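Local coordinates for hemin ABC transporter, periplasmic hemin-binding protein HutB (Vibrio cholerae, PDB 5KHL), which probably binds hemin in the periplasm and delivers it to an ABC transporter for import across the inner membrane, at residues 247-250 with 256-259. Sequence-based numbering, arbitrary orientation.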
loop_
_atom_site.group_PDB
_atom_site.type_symbol
_atom_site.label_atom_id
_atom_site.label_comp_id
_atom_site.label_asym_id
_atom_site.label_seq_id
_atom_site.Cartn_x
_atom_site.Cartn_y
_atom_site.Cartn_z
ATOM N N GLY A 247 -4.882 0.926 5.446
ATOM C CA GLY A 247 -4.423 -0.290 4.795
ATOM C C GLY A 247 -4.233 -0.203 3.288
ATOM O O GLY A 247 -3.480 -0.990 2.700
ATOM N N HIS A 248 -4.905 0.761 2.664
ATOM C CA HIS A 248 -4.785 0.982 1.228
ATOM C C HIS A 248 -3.432 1.552 0.834
ATOM O O HIS A 248 -3.028 1.471 -0.338
ATOM C CB HIS A 248 -5.906 1.903 0.742
ATOM C CG HIS A 248 -7.263 1.266 0.801
ATOM N ND1 HIS A 248 -8.099 1.402 1.884
ATOM C CD2 HIS A 248 -7.897 0.452 -0.075
ATOM C CE1 HIS A 248 -9.209 0.713 1.667
ATOM N NE2 HIS A 248 -9.110 0.127 0.489
ATOM N N ALA A 249 -2.736 2.123 1.813
ATOM C CA ALA A 249 -1.415 2.716 1.596
ATOM C C ALA A 249 -0.341 1.652 1.670
ATOM O O ALA A 249 0.844 1.946 1.532
ATOM C CB ALA A 249 -1.140 3.812 2.622
ATOM N N LEU A 250 -0.761 0.413 1.897
ATOM C CA LEU A 250 0.175 -0.686 2.082
ATOM C C LEU A 250 0.088 -1.680 0.929
ATOM O O LEU A 250 0.906 -2.599 0.817
ATOM C CB LEU A 250 -0.102 -1.404 3.403
ATOM C CG LEU A 250 -0.250 -0.583 4.685
ATOM C CD1 LEU A 250 -0.271 -1.514 5.893
ATOM C CD2 LEU A 250 0.833 0.477 4.819
ATOM N N LEU A 256 0.712 6.928 -3.556
ATOM C CA LEU A 256 0.411 8.303 -3.185
ATOM C C LEU A 256 -0.199 8.374 -1.792
ATOM O O LEU A 256 0.150 9.254 -0.987
ATOM C CB LEU A 256 -0.525 8.934 -4.205
ATOM C CG LEU A 256 -0.048 8.840 -5.658
ATOM C CD1 LEU A 256 -0.982 9.625 -6.564
ATOM C CD2 LEU A 256 1.396 9.337 -5.814
ATOM N N LYS A 257 -1.102 7.436 -1.514
ATOM C CA LYS A 257 -1.675 7.265 -0.178
ATOM C C LYS A 257 -0.597 6.944 0.873
ATOM O O LYS A 257 -0.655 7.442 1.993
ATOM C CB LYS A 257 -2.735 6.157 -0.197
ATOM C CG LYS A 257 -3.635 6.117 1.030
ATOM C CD LYS A 257 -4.509 7.368 1.131
ATOM C CE LYS A 257 -4.767 7.761 2.594
ATOM N NZ LYS A 257 -5.485 6.708 3.352
ATOM N N SER A 258 0.376 6.114 0.499
ATOM C CA SER A 258 1.496 5.787 1.375
ATOM C C SER A 258 2.206 7.048 1.826
ATOM O O SER A 258 2.427 7.258 3.016
ATOM C CB SER A 258 2.494 4.870 0.680
ATOM O OG SER A 258 1.847 3.960 -0.181
ATOM N N LEU A 259 2.550 7.891 0.862
ATOM C CA LEU A 259 3.203 9.162 1.134
ATOM C C LEU A 259 2.364 10.097 2.029
ATOM O O LEU A 259 2.904 10.756 2.922
ATOM C CB LEU A 259 3.531 9.858 -0.191
ATOM C CG LEU A 259 4.466 9.129 -1.164
ATOM C CD1 LEU A 259 5.085 10.116 -2.121
ATOM C CD2 LEU A 259 5.556 8.365 -0.419
HETATM O O HOH W 1 -0.812 3.805 -1.692
#
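Ala249 and Ser258 meet where the loop after strand 242-244 folds back on the first turn of the C-terminal helix 256-269. The loop has a short 3-10 segment here, marked by the hydrogen bond from Leu250 N to Gly247 O. Ser258 OG donates a hydrogen bond to Ala249 O at 2.8 Å. The angle at the carbonyl oxygen is 125°, and the hydroxyl lies 28° off the carbonyl plane. With chi1 at -35°, OG sits beside its own backbone N and turns to the loop. Ser258 OG also accepts from Gly255 N, just before the helix; its bond to Ala249 O is the one that joins the loop to the helix. A water also donates to Ser258 OG at 3.1 Å and reaches His248 O weakly. Beside these polar links, the methyl of Ala249 rests against the helix backbone, with CB 3.5 Å from Ser258 CA. Lys257 lies alongside it, its CG 3.8 Å from Ala249 CB. Around it, Glu28 of helix 24-32 accepts from Leu256 N and Lys257 N, Ser258 and Leu250 touch Ile175 of helix 171-178, and Leu256 and Leu259 pack on Val134 of the long helix 125-143, which spans the two lobes.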